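Resiniferatoxin-binding, phosphotriesterase-related protein (Rhodobacter sphaeroides 2.4.1, PDB 3K2G) binds two zinc ions in a TIM-barrel fold and probably hydrolyses phosphoric esters. Local coordinates at residues His238-His243 with Asp262-Asp267; Leu301-Phe306 with Ala320-His325; Arg285-Leu290 with Pro328-His333; Ile175-Val180 with Met207-Gly212. One frame throughout, in Å; residues are numbered along the deposited sequence.

Contact 1. Residues His238-His243 with Asp262-Asp267. With ZN (zinc ion), chain J.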
loop_
_atom_site.group_PDB
_atom_site.type_symbol
_atom_site.label_atom_id
_atom_site.label_comp_id
_atom_site.label_asym_id
_atom_site.label_seq_id
_atom_site.Cartn_x
_atom_site.Cartn_y
_atom_site.Cartn_z
ATOM N N HIS B 238 8.812 -8.615 21.462
ATOM C CA HIS B 238 7.610 -7.856 21.126
ATOM C C HIS B 238 7.615 -7.168 19.768
ATOM O O HIS B 238 7.337 -5.974 19.654
ATOM C CB HIS B 238 7.357 -6.842 22.240
ATOM C CG HIS B 238 7.541 -7.416 23.612
ATOM N ND1 HIS B 238 7.091 -8.675 23.952
ATOM C CD2 HIS B 238 8.133 -6.913 24.722
ATOM C CE1 HIS B 238 7.400 -8.923 25.214
ATOM N NE2 HIS B 238 8.033 -7.871 25.703
HETATM N N MSE B 239 7.906 -7.936 18.731
HETATM C CA MSE B 239 7.930 -7.383 17.385
HETATM C C MSE B 239 6.536 -7.255 16.774
HETATM O O MSE B 239 6.331 -6.463 15.859
HETATM C CB MSE B 239 8.805 -8.251 16.491
HETATM C CG MSE B 239 10.280 -8.221 16.897
HETATM SE SE MSE B 239 11.003 -6.422 16.993
HETATM C CE MSE B 239 10.758 -5.946 15.131
ATOM N N ASN B 240 5.582 -8.026 17.295
ATOM C CA ASN B 240 4.208 -8.030 16.788
ATOM C C ASN B 240 3.607 -6.677 16.407
ATOM O O ASN B 240 3.078 -6.526 15.311
ATOM C CB ASN B 240 3.268 -8.715 17.789
ATOM C CG ASN B 240 3.639 -10.161 18.047
ATOM O OD1 ASN B 240 2.879 -11.081 17.730
ATOM N ND2 ASN B 240 4.810 -10.371 18.628
ATOM N N PRO B 241 3.672 -5.679 17.304
ATOM C CA PRO B 241 3.109 -4.353 17.022
ATOM C C PRO B 241 3.691 -3.580 15.842
ATOM O O PRO B 241 3.059 -2.646 15.353
ATOM C CB PRO B 241 3.306 -3.602 18.341
ATOM C CG PRO B 241 3.297 -4.703 19.371
ATOM C CD PRO B 241 4.146 -5.750 18.699
ATOM N N SER B 242 4.890 -3.943 15.395
ATOM C CA SER B 242 5.504 -3.240 14.273
ATOM C C SER B 242 5.382 -4.018 12.968
ATOM O O SER B 242 6.137 -3.791 12.021
ATOM C CB SER B 242 6.979 -2.921 14.576
ATOM O OG SER B 242 7.733 -4.085 14.875
ATOM N N HIS B 243 4.407 -4.923 12.920
ATOM C CA HIS B 243 4.153 -5.745 11.741
ATOM C C HIS B 243 3.906 -4.923 10.476
ATOM O O HIS B 243 4.151 -5.397 9.370
ATOM C CB HIS B 243 2.931 -6.631 11.979
ATOM C CG HIS B 243 1.639 -5.872 12.022
ATOM N ND1 HIS B 243 0.922 -5.558 10.887
ATOM C CD2 HIS B 243 0.949 -5.345 13.063
ATOM C CE1 HIS B 243 -0.157 -4.873 11.227
ATOM N NE2 HIS B 243 -0.164 -4.731 12.541
ATOM N N ASP B 262 6.546 -12.702 20.025
ATOM C CA ASP B 262 6.134 -13.352 21.262
ATOM C C ASP B 262 4.749 -12.956 21.757
ATOM O O ASP B 262 4.407 -13.239 22.900
ATOM C CB ASP B 262 7.155 -13.040 22.363
ATOM C CG ASP B 262 7.615 -11.589 22.341
ATOM O OD1 ASP B 262 6.756 -10.683 22.264
ATOM O OD2 ASP B 262 8.842 -11.354 22.406
HETATM N N MSE B 263 3.950 -12.309 20.917
HETATM C CA MSE B 263 2.620 -11.890 21.349
HETATM C C MSE B 263 1.492 -12.599 20.614
HETATM O O MSE B 263 0.352 -12.126 20.587
HETATM C CB MSE B 263 2.488 -10.374 21.212
HETATM C CG MSE B 263 3.364 -9.633 22.215
HETATM SE SE MSE B 263 3.772 -7.787 21.831
HETATM C CE MSE B 263 1.951 -7.092 21.746
ATOM N N ILE B 264 1.820 -13.748 20.034
ATOM C CA ILE B 264 0.845 -14.547 19.311
ATOM C C ILE B 264 -0.335 -14.892 20.205
ATOM O O ILE B 264 -0.157 -15.470 21.280
ATOM C CB ILE B 264 1.444 -15.877 18.844
ATOM C CG1 ILE B 264 2.637 -15.618 17.921
ATOM C CG2 ILE B 264 0.360 -16.723 18.185
ATOM C CD1 ILE B 264 2.306 -14.809 16.695
ATOM N N GLY B 265 -1.535 -14.557 19.752
ATOM C CA GLY B 265 -2.719 -14.863 20.533
ATOM C C GLY B 265 -3.176 -13.716 21.413
ATOM O O GLY B 265 -4.331 -13.697 21.851
HETATM N N MSE B 266 -2.275 -12.767 21.676
HETATM C CA MSE B 266 -2.594 -11.605 22.512
HETATM C C MSE B 266 -3.304 -10.547 21.689
HETATM O O MSE B 266 -2.720 -9.950 20.783
HETATM C CB MSE B 266 -1.325 -10.997 23.122
HETATM C CG MSE B 266 -1.506 -9.665 23.892
HETATM SE SE MSE B 266 0.169 -9.174 24.683
HETATM C CE MSE B 266 0.382 -7.244 24.293
ATOM N N ASP B 267 -4.565 -10.304 22.020
ATOM C CA ASP B 267 -5.357 -9.329 21.292
ATOM C C ASP B 267 -5.981 -8.272 22.195
ATOM O O ASP B 267 -7.038 -7.728 21.871
ATOM C CB ASP B 267 -6.454 -10.058 20.514
ATOM C CG ASP B 267 -7.440 -10.774 21.424
ATOM O OD1 ASP B 267 -7.039 -11.222 22.522
ATOM O OD2 ASP B 267 -8.621 -10.902 21.032
HETATM ZN ZN ZN J . 8.474 -7.710 27.952
HETATM O O HOH W 1 7.140 -9.281 28.475
HETATM O O HOH W 2 6.230 -6.874 28.207
#

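Contact 2. Residues Leu301-Phe306 with Ala320-His325. With ZN (zinc ion), chain I; DTV ((2S,3S)-1,4-dimercaptobutane-2,3-diol), chain K.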
loop_
_atom_site.group_PDB
_atom_site.type_symbol
_atom_site.label_atom_id
_atom_site.label_comp_id
_atom_site.label_asym_id
_atom_site.label_seq_id
_atom_site.Cartn_x
_atom_site.Cartn_y
_atom_site.Cartn_z
ATOM N N LEU B 301 8.750 -17.274 17.719
ATOM C CA LEU B 301 7.330 -17.199 18.080
ATOM C C LEU B 301 7.042 -17.636 19.515
ATOM O O LEU B 301 7.603 -18.615 19.984
ATOM C CB LEU B 301 6.520 -18.108 17.161
ATOM C CG LEU B 301 6.678 -18.025 15.643
ATOM C CD1 LEU B 301 5.924 -19.192 14.999
ATOM C CD2 LEU B 301 6.158 -16.702 15.135
ATOM N N SER B 302 6.149 -16.928 20.199
ATOM C CA SER B 302 5.775 -17.298 21.566
ATOM C C SER B 302 4.512 -16.518 21.965
ATOM O O SER B 302 4.009 -15.732 21.158
ATOM C CB SER B 302 6.931 -17.013 22.532
ATOM O OG SER B 302 7.185 -18.136 23.367
ATOM N N HIS B 303 3.996 -16.736 23.179
ATOM C CA HIS B 303 2.784 -16.029 23.628
ATOM C C HIS B 303 3.029 -14.909 24.637
ATOM O O HIS B 303 2.204 -14.001 24.784
ATOM C CB HIS B 303 1.775 -16.964 24.318
ATOM C CG HIS B 303 1.617 -18.311 23.686
ATOM N ND1 HIS B 303 2.555 -19.312 23.823
ATOM C CD2 HIS B 303 0.585 -18.855 22.998
ATOM C CE1 HIS B 303 2.106 -20.416 23.252
ATOM N NE2 HIS B 303 0.912 -20.166 22.743
ATOM N N ASP B 304 4.145 -14.980 25.349
ATOM C CA ASP B 304 4.442 -14.009 26.395
ATOM C C ASP B 304 3.319 -14.025 27.440
ATOM O O ASP B 304 2.810 -12.979 27.855
ATOM C CB ASP B 304 4.608 -12.587 25.849
ATOM C CG ASP B 304 5.123 -11.623 26.910
ATOM O OD1 ASP B 304 5.763 -12.104 27.869
ATOM O OD2 ASP B 304 4.911 -10.397 26.794
ATOM N N VAL B 305 2.913 -15.223 27.836
ATOM C CA VAL B 305 1.897 -15.364 28.874
ATOM C C VAL B 305 2.481 -14.632 30.080
ATOM O O VAL B 305 3.578 -14.966 30.532
ATOM C CB VAL B 305 1.685 -16.840 29.248
ATOM C CG1 VAL B 305 0.870 -16.938 30.528
ATOM C CG2 VAL B 305 0.984 -17.568 28.108
ATOM N N PHE B 306 1.771 -13.629 30.592
ATOM C CA PHE B 306 2.279 -12.878 31.731
ATOM C C PHE B 306 1.212 -12.418 32.718
ATOM O O PHE B 306 1.516 -11.693 33.656
ATOM C CB PHE B 306 3.116 -11.679 31.245
ATOM C CG PHE B 306 2.304 -10.506 30.785
ATOM C CD1 PHE B 306 2.212 -9.358 31.571
ATOM C CD2 PHE B 306 1.647 -10.536 29.564
ATOM C CE1 PHE B 306 1.472 -8.259 31.146
ATOM C CE2 PHE B 306 0.899 -9.444 29.127
ATOM C CZ PHE B 306 0.814 -8.302 29.920
ATOM N N ALA B 320 -0.211 -23.724 24.728
ATOM C CA ALA B 320 -0.235 -24.616 23.567
ATOM C C ALA B 320 -0.900 -23.994 22.343
ATOM O O ALA B 320 -1.102 -24.662 21.330
ATOM C CB ALA B 320 -0.938 -25.922 23.928
ATOM N N PHE B 321 -1.224 -22.711 22.439
ATOM C CA PHE B 321 -1.896 -21.998 21.360
ATOM C C PHE B 321 -1.040 -21.836 20.099
ATOM O O PHE B 321 -1.495 -22.110 18.992
ATOM C CB PHE B 321 -2.351 -20.627 21.869
ATOM C CG PHE B 321 -3.194 -19.868 20.890
ATOM C CD1 PHE B 321 -4.539 -20.187 20.717
ATOM C CD2 PHE B 321 -2.643 -18.841 20.130
ATOM C CE1 PHE B 321 -5.323 -19.493 19.800
ATOM C CE2 PHE B 321 -3.414 -18.143 19.210
ATOM C CZ PHE B 321 -4.760 -18.469 19.046
ATOM N N VAL B 322 0.198 -21.384 20.259
ATOM C CA VAL B 322 1.067 -21.204 19.103
ATOM C C VAL B 322 1.159 -22.495 18.300
ATOM O O VAL B 322 0.965 -22.497 17.083
ATOM C CB VAL B 322 2.479 -20.759 19.536
ATOM C CG1 VAL B 322 3.468 -20.923 18.384
ATOM C CG2 VAL B 322 2.439 -19.301 19.968
ATOM N N THR B 323 1.424 -23.593 19.000
ATOM C CA THR B 323 1.563 -24.908 18.377
ATOM C C THR B 323 0.292 -25.474 17.765
ATOM O O THR B 323 0.309 -25.995 16.651
ATOM C CB THR B 323 2.064 -25.955 19.391
ATOM O OG1 THR B 323 3.300 -25.519 19.965
ATOM C CG2 THR B 323 2.283 -27.291 18.702
ATOM N N LYS B 324 -0.808 -25.378 18.501
ATOM C CA LYS B 324 -2.073 -25.936 18.046
ATOM C C LYS B 324 -2.867 -25.064 17.080
ATOM O O LYS B 324 -3.550 -25.574 16.189
ATOM C CB LYS B 324 -2.944 -26.261 19.263
ATOM C CG LYS B 324 -4.122 -27.181 18.966
ATOM C CD LYS B 324 -5.145 -27.167 20.099
ATOM C CE LYS B 324 -4.525 -27.495 21.446
ATOM N NZ LYS B 324 -5.565 -27.460 22.511
ATOM N N HIS B 325 -2.768 -23.751 17.229
ATOM C CA HIS B 325 -3.555 -22.878 16.381
ATOM C C HIS B 325 -2.806 -21.931 15.452
ATOM O O HIS B 325 -3.218 -21.745 14.311
ATOM C CB HIS B 325 -4.540 -22.110 17.266
ATOM C CG HIS B 325 -5.480 -23.002 18.020
ATOM N ND1 HIS B 325 -6.531 -23.659 17.417
ATOM C CD2 HIS B 325 -5.507 -23.372 19.323
ATOM C CE1 HIS B 325 -7.167 -24.390 18.313
ATOM N NE2 HIS B 325 -6.566 -24.234 19.478
HETATM ZN ZN ZN I . 7.666 -11.146 28.783
HETATM S S1 DTV K . 5.113 -3.139 29.723
HETATM C C1 DTV K . 5.810 -4.580 30.669
HETATM C C2 DTV K . 4.795 -5.249 31.598
HETATM O O2 DTV K . 3.724 -5.735 30.802
HETATM C C3 DTV K . 5.443 -6.421 32.355
HETATM O O3 DTV K . 5.878 -7.392 31.434
HETATM C C4 DTV K . 4.475 -7.095 33.328
HETATM S S4 DTV K . 5.300 -7.660 34.839
HETATM O O HOH W 1 7.140 -9.281 28.475
#

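Contact 3. Residues Arg285-Leu290 with Pro328-His333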
loop_
_atom_site.group_PDB
_atom_site.type_symbol
_atom_site.label_atom_id
_atom_site.label_comp_id
_atom_site.label_asym_id
_atom_site.label_seq_id
_atom_site.Cartn_x
_atom_site.Cartn_y
_atom_site.Cartn_z
ATOM N N ARG B 285 1.106 -12.372 8.200
ATOM C CA ARG B 285 1.516 -11.726 6.957
ATOM C C ARG B 285 2.893 -11.082 7.075
ATOM O O ARG B 285 3.688 -11.143 6.140
ATOM C CB ARG B 285 0.495 -10.677 6.516
ATOM C CG ARG B 285 -0.714 -11.251 5.797
ATOM C CD ARG B 285 -1.436 -10.163 4.997
ATOM N NE ARG B 285 -2.013 -9.138 5.863
ATOM C CZ ARG B 285 -3.100 -9.315 6.612
ATOM N NH1 ARG B 285 -3.736 -10.479 6.597
ATOM N NH2 ARG B 285 -3.546 -8.334 7.382
ATOM N N ALA B 286 3.173 -10.461 8.219
ATOM C CA ALA B 286 4.469 -9.827 8.433
ATOM C C ALA B 286 5.568 -10.890 8.423
ATOM O O ALA B 286 6.667 -10.665 7.911
ATOM C CB ALA B 286 4.480 -9.079 9.761
ATOM N N ILE B 287 5.257 -12.045 9.005
ATOM C CA ILE B 287 6.194 -13.157 9.068
ATOM C C ILE B 287 6.448 -13.695 7.659
ATOM O O ILE B 287 7.587 -13.992 7.292
ATOM C CB ILE B 287 5.640 -14.281 9.984
ATOM C CG1 ILE B 287 5.638 -13.801 11.443
ATOM C CG2 ILE B 287 6.463 -15.545 9.835
ATOM C CD1 ILE B 287 4.933 -14.743 12.415
ATOM N N LEU B 288 5.383 -13.816 6.871
ATOM C CA LEU B 288 5.506 -14.294 5.498
ATOM C C LEU B 288 6.447 -13.381 4.734
ATOM O O LEU B 288 7.341 -13.843 4.022
ATOM C CB LEU B 288 4.142 -14.293 4.811
ATOM C CG LEU B 288 3.374 -15.615 4.774
ATOM C CD1 LEU B 288 3.244 -16.195 6.177
ATOM C CD2 LEU B 288 2.001 -15.365 4.152
ATOM N N GLY B 289 6.230 -12.079 4.890
ATOM C CA GLY B 289 7.062 -11.097 4.221
ATOM C C GLY B 289 8.514 -11.208 4.645
ATOM O O GLY B 289 9.412 -11.222 3.803
ATOM N N LEU B 290 8.753 -11.278 5.949
ATOM C CA LEU B 290 10.122 -11.398 6.428
ATOM C C LEU B 290 10.764 -12.614 5.769
ATOM O O LEU B 290 11.908 -12.549 5.324
ATOM C CB LEU B 290 10.152 -11.528 7.954
ATOM C CG LEU B 290 9.960 -10.223 8.737
ATOM C CD1 LEU B 290 9.779 -10.543 10.212
ATOM C CD2 LEU B 290 11.167 -9.299 8.533
ATOM N N PRO B 328 -0.996 -23.767 12.243
ATOM C CA PRO B 328 -1.951 -24.039 11.162
ATOM C C PRO B 328 -2.313 -22.751 10.393
ATOM O O PRO B 328 -2.540 -22.785 9.184
ATOM C CB PRO B 328 -3.146 -24.632 11.904
ATOM C CG PRO B 328 -2.494 -25.351 13.055
ATOM C CD PRO B 328 -1.459 -24.353 13.515
ATOM N N ARG B 329 -2.361 -21.620 11.097
ATOM C CA ARG B 329 -2.673 -20.332 10.471
ATOM C C ARG B 329 -1.534 -19.950 9.517
ATOM O O ARG B 329 -1.776 -19.474 8.411
ATOM C CB ARG B 329 -2.843 -19.245 11.540
ATOM C CG ARG B 329 -3.231 -17.864 11.007
ATOM C CD ARG B 329 -3.263 -16.826 12.129
ATOM N NE ARG B 329 -4.317 -17.094 13.109
ATOM C CZ ARG B 329 -5.609 -16.832 12.919
ATOM N NH1 ARG B 329 -6.026 -16.285 11.783
ATOM N NH2 ARG B 329 -6.494 -17.121 13.868
ATOM N N LEU B 330 -0.294 -20.163 9.957
ATOM C CA LEU B 330 0.872 -19.862 9.135
ATOM C C LEU B 330 0.845 -20.740 7.891
ATOM O O LEU B 330 1.323 -20.344 6.833
ATOM C CB LEU B 330 2.169 -20.126 9.905
ATOM C CG LEU B 330 2.584 -19.116 10.973
ATOM C CD1 LEU B 330 3.885 -19.576 11.624
ATOM C CD2 LEU B 330 2.755 -17.749 10.339
ATOM N N ARG B 331 0.290 -21.937 8.027
ATOM C CA ARG B 331 0.208 -22.839 6.894
ATOM C C ARG B 331 -0.835 -22.284 5.921
ATOM O O ARG B 331 -0.609 -22.259 4.710
ATOM C CB ARG B 331 -0.175 -24.241 7.363
ATOM C CG ARG B 331 0.181 -25.333 6.376
ATOM C CD ARG B 331 -0.194 -26.700 6.921
ATOM N NE ARG B 331 0.224 -27.777 6.030
ATOM C CZ ARG B 331 1.477 -28.202 5.893
ATOM N NH1 ARG B 331 2.460 -27.645 6.592
ATOM N NH2 ARG B 331 1.749 -29.191 5.051
ATOM N N ARG B 332 -1.964 -21.816 6.451
ATOM C CA ARG B 332 -3.016 -21.248 5.605
ATOM C C ARG B 332 -2.455 -20.055 4.833
ATOM O O ARG B 332 -2.916 -19.742 3.736
ATOM C CB ARG B 332 -4.222 -20.793 6.447
ATOM C CG ARG B 332 -4.992 -21.922 7.137
ATOM C CD ARG B 332 -6.380 -21.460 7.602
ATOM N NE ARG B 332 -6.333 -20.396 8.605
ATOM C CZ ARG B 332 -6.117 -20.595 9.904
ATOM N NH1 ARG B 332 -5.931 -21.823 10.367
ATOM N NH2 ARG B 332 -6.090 -19.564 10.742
ATOM N N HIS B 333 -1.457 -19.393 5.413
ATOM C CA HIS B 333 -0.835 -18.241 4.775
ATOM C C HIS B 333 0.235 -18.604 3.746
ATOM O O HIS B 333 0.695 -17.738 3.007
ATOM C CB HIS B 333 -0.221 -17.304 5.821
ATOM C CG HIS B 333 -1.198 -16.337 6.416
ATOM N ND1 HIS B 333 -2.157 -16.714 7.331
ATOM C CD2 HIS B 333 -1.368 -15.009 6.218
ATOM C CE1 HIS B 333 -2.873 -15.660 7.673
ATOM N NE2 HIS B 333 -2.416 -14.612 7.011
#

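Contact 4. Residues Ile175-Val180 with Met207-Gly212. With ZN (zinc ion), chain J; ZN (zinc ion), chain I.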
loop_
_atom_site.group_PDB
_atom_site.type_symbol
_atom_site.label_atom_id
_atom_site.label_comp_id
_atom_site.label_asym_id
_atom_site.label_seq_id
_atom_site.Cartn_x
_atom_site.Cartn_y
_atom_site.Cartn_z
ATOM N N ILE B 175 20.460 -14.398 29.000
ATOM C CA ILE B 175 20.581 -13.143 29.713
ATOM C C ILE B 175 19.347 -12.334 29.407
ATOM O O ILE B 175 19.274 -11.715 28.342
ATOM C CB ILE B 175 21.789 -12.321 29.226
ATOM C CG1 ILE B 175 23.082 -13.091 29.491
ATOM C CG2 ILE B 175 21.782 -10.950 29.891
ATOM C CD1 ILE B 175 24.348 -12.316 29.195
ATOM N N GLY B 176 18.348 -12.316 30.275
ATOM C CA GLY B 176 17.263 -11.477 29.838
ATOM C C GLY B 176 15.784 -11.334 30.081
ATOM O O GLY B 176 15.127 -11.943 30.919
ATOM N N GLU B 177 15.336 -10.415 29.231
ATOM C CA GLU B 177 14.034 -9.819 29.103
ATOM C C GLU B 177 14.553 -8.558 29.791
ATOM O O GLU B 177 14.123 -8.198 30.886
ATOM C CB GLU B 177 12.955 -10.500 29.948
ATOM C CG GLU B 177 11.742 -9.593 30.262
ATOM C CD GLU B 177 10.558 -9.736 29.308
ATOM O OE1 GLU B 177 10.447 -8.943 28.347
ATOM O OE2 GLU B 177 9.731 -10.645 29.535
ATOM N N ILE B 178 15.561 -7.939 29.172
ATOM C CA ILE B 178 16.137 -6.721 29.721
ATOM C C ILE B 178 15.191 -5.585 29.374
ATOM O O ILE B 178 14.828 -5.409 28.215
ATOM C CB ILE B 178 17.531 -6.403 29.136
ATOM C CG1 ILE B 178 18.484 -7.590 29.323
ATOM C CG2 ILE B 178 18.106 -5.171 29.832
ATOM C CD1 ILE B 178 18.736 -7.981 30.776
ATOM N N GLY B 179 14.798 -4.818 30.384
ATOM C CA GLY B 179 13.861 -3.735 30.158
ATOM C C GLY B 179 14.320 -2.456 29.480
ATOM O O GLY B 179 15.292 -1.819 29.887
ATOM N N VAL B 180 13.607 -2.092 28.421
ATOM C CA VAL B 180 13.854 -0.863 27.686
ATOM C C VAL B 180 12.467 -0.262 27.438
ATOM O O VAL B 180 11.653 -0.838 26.717
ATOM C CB VAL B 180 14.546 -1.121 26.330
ATOM C CG1 VAL B 180 14.763 0.198 25.601
ATOM C CG2 VAL B 180 15.882 -1.828 26.552
HETATM N N MSE B 207 18.487 -11.269 25.415
HETATM C CA MSE B 207 17.105 -11.001 25.040
HETATM C C MSE B 207 16.703 -9.638 25.576
HETATM O O MSE B 207 16.853 -9.357 26.768
HETATM C CB MSE B 207 16.193 -12.087 25.609
HETATM C CG MSE B 207 14.715 -11.942 25.234
HETATM SE SE MSE B 207 13.677 -13.387 25.903
HETATM C CE MSE B 207 14.198 -14.744 24.620
ATOM N N VAL B 208 16.192 -8.792 24.690
ATOM C CA VAL B 208 15.803 -7.446 25.072
ATOM C C VAL B 208 14.330 -7.116 24.854
ATOM O O VAL B 208 13.788 -7.281 23.758
ATOM C CB VAL B 208 16.652 -6.399 24.307
ATOM C CG1 VAL B 208 16.313 -4.997 24.781
ATOM C CG2 VAL B 208 18.136 -6.674 24.520
ATOM N N HIS B 209 13.697 -6.630 25.917
ATOM C CA HIS B 209 12.302 -6.224 25.877
ATOM C C HIS B 209 12.225 -4.880 25.155
ATOM O O HIS B 209 12.928 -3.931 25.496
ATOM C CB HIS B 209 11.748 -6.059 27.293
ATOM C CG HIS B 209 10.506 -5.222 27.365
ATOM N ND1 HIS B 209 9.260 -5.761 27.591
ATOM C CD2 HIS B 209 10.316 -3.888 27.216
ATOM C CE1 HIS B 209 8.354 -4.800 27.575
ATOM N NE2 HIS B 209 8.968 -3.652 27.348
ATOM N N LEU B 210 11.353 -4.802 24.158
ATOM C CA LEU B 210 11.156 -3.567 23.401
ATOM C C LEU B 210 9.767 -3.039 23.661
ATOM O O LEU B 210 8.849 -3.801 23.988
ATOM C CB LEU B 210 11.315 -3.807 21.910
ATOM C CG LEU B 210 12.686 -4.164 21.334
ATOM C CD1 LEU B 210 12.599 -4.429 19.823
ATOM C CD2 LEU B 210 13.630 -3.019 21.608
ATOM N N PRO B 211 9.704 -1.809 23.716
ATOM C CA PRO B 211 8.394 -1.165 23.613
ATOM C C PRO B 211 7.816 -1.228 22.192
ATOM O O PRO B 211 8.221 -0.407 21.381
ATOM C CB PRO B 211 8.693 0.309 23.901
ATOM C CG PRO B 211 10.076 0.508 23.421
ATOM C CD PRO B 211 10.764 -0.818 23.585
ATOM N N GLY B 212 7.266 -2.393 21.973
ATOM C CA GLY B 212 6.768 -2.742 20.635
ATOM C C GLY B 212 6.083 -1.716 19.732
ATOM O O GLY B 212 6.357 -1.643 18.515
HETATM ZN ZN ZN J . 8.474 -7.710 27.952
HETATM ZN ZN ZN I . 7.666 -11.146 28.783
HETATM O O HOH W 1 7.140 -9.281 28.475
HETATM O O HOH W 2 6.230 -6.874 28.207
#

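Contact 1. Residues His238-His243 with Asp262-Asp267
His238 and Asp262 meet through both the backbone and the ring of the histidine. From CB outward, His238 first touches the selenium of Met263, a selenomethionine, with CB 3.7 Å from SE. CG stands beside the backbone N, anti to the carbonyl carbon (chi1 -43°), and lies 3.6 Å from Asp262 OD1. ND1 then gives its hydrogen to Asp262 OD1 over a short 2.6 Å; OD1 is approached from above the carboxylate plane, which is turned 69° from the ring. Farther out, NE2 binds a zinc ion at 2.3 Å, a metal also bound by two waters, Glu177 and His209. The main chain adds a second grip: His238 N donates to Asp262 OD2 on its syn side (2.9 Å, nearly straight) and weakly to OD1.

Behind this pair the Met263 side chain packs against the 238-243 loop. Its CB lies 3.4 Å from Asn240 CG, and its SE is 3.8 Å from Pro241 CD, the side chain crossing the proline at about a right angle. Met263 also starts a type II turn that ends at Met266.

With ND1 donating to a buried carboxylate, the ring's rotation is fixed and NE2 is left to face the metal. Asp262 is thus a second-shell residue that positions a first-shell ligand, and its negative charge probably makes the imidazole a stronger donor to zinc.

Contact 2. Residues Leu301-Phe306 with Ala320-His325
His303 reaches from the loop after strand 299-301 to the first turn of helix 321-332, and one hydrogen bond ties them. The backbone N of Val322 donates to His303 NE2 at 2.9 Å, with an N-H...N angle of 160° and the donor tilted 32° out of the ring plane. Accepting there, NE2 is the unprotonated nitrogen of the ring, and it meets an amide of the helix's first turn; Ala320 holds the N-cap position just before it.

Most of the nonpolar contacts are made by the same ring. Val322 CG2 sits over one face in a CH-pi contact, 3.5 Å from the ring centroid, offset toward the rim on the NE2 side. Phe321 comes in by its CB, 3.4 Å from His303 NE2, while its side chain also packs on Gln71 of the second subunit. Val322 also lays CG1 against Leu301 CB at 4.3 Å.

Metal and ligand contacts belong to the far end of 301-306. Asp304 CG is anti to the backbone N (chi1 -171°), and OD1 binds a zinc ion at 2.3 Å; OD2 accepts a hydrogen bond from the water that also binds this metal. Phe306 CE1 lies 3.4 Å from O2 of the bound dithiol. Glu35 holds the loop from another side, accepting from Ser302 OG and the backbone N of His303.

The arrangement is that of a TIM-barrel metallohydrolase: an aspartate just past the C-terminal end of a barrel strand completes the binuclear zinc site, and its neighbour in sequence fastens the loop to the next helix.

Contact 3. Residues Arg285-Leu290 with Pro328-His333
Leu288 lays its two methyls against His333, CD2 at 3.4 Å and CD1 at 3.7 Å from the histidine CB, the two side chains crossing at about a right angle. This is helix packing on the outside of the TIM barrel, between helix 280-292 and residues 328-333, in the last part of the 321-332 helix and just after it, well away from the zinc site. Leu288 CD2 lies near the plane of the imidazole, at its edge; its very short approach to His333 O is doubtful.

Arg285 comes to the same ring by its aliphatic part: CG is 3.8 Å from His333 CD2, again at the edge. Deeper in, Ile287 CD1 and Leu330 CD2 meet at 4.3 Å, and both side chains also rest on Leu301 of the barrel strand 299-301. Arg329 adds a salt bridge to Asp281 of helix 280-292.

The His333 ring is held by Arg329 of its own segment. Arg329 O accepts from two donors on opposite faces of its carbonyl plane: the backbone N of His333, and His333 ND1 at 3.0 Å.

Contact 4. Residues Ile175-Val180 with Met207-Gly212
Glu177 of strand 175-178 and His209, which follows Met207 and Val208 of the neighbouring parallel strand, share a zinc ion, Glu177 OE1 binding it at 2.4 Å and His209 ND1 at 2.1 Å. Glu177 OE2 binds the second zinc ion, so the carboxylate bridges the pair, as does a water. The glutamate chain bends at chi2 (95°), which sets CD. OE1 lies near the plane of the imidazole, 3.3 Å from His209 CB; carboxylate and ring are turned 55° apart.

Backbone hydrogen bonds join the strands: Met207 N to Ile175 O, and His209 N to Ile178 O at 2.8 Å. Between them Met207 O accepts from both Glu177 N and Ile178 N, each at 3.1 Å and from the same face of its plane. This is a beta bulge, shifting the register by one residue at Glu177.

Val180 CG2 packs on Val208 CG1 at 3.7 Å, with Val220 of helix 217-226 against both valines. Separately, Pro211 CD touches the carbonyl oxygen of Val180 at 3.3 Å.

The strands are consecutive in a beta-alpha-beta unit of the barrel. Two neighbouring segments thus supply one zinc with ligands while a single carboxylate joins both metals, whose positive charge probably polarises the bridging water.

How the contacts relate
Along the chain contact 4 comes first and contact 1 follows; contact 2 then falls within the span between the two segments of contact 3. Contacts 4, 1 and 2 sit at the C-terminal ends of the parallel strands 175-178, 206-208, 234-236, 258-261 and 299-301 and surround the binuclear zinc site. Contacts 1 and 4 share one zinc ion, contacts 2 and 4 the other, and one water belongs to all three. Contact 1 lies about 11 Å from contact 2 between centres, touching it through Ile264 and Ser302. Contact 3 is peripheral, its centre about 25 Å from that of contact 4, but shares helix 321-332 with contact 2, linking the metal-binding core to the outer helical layer.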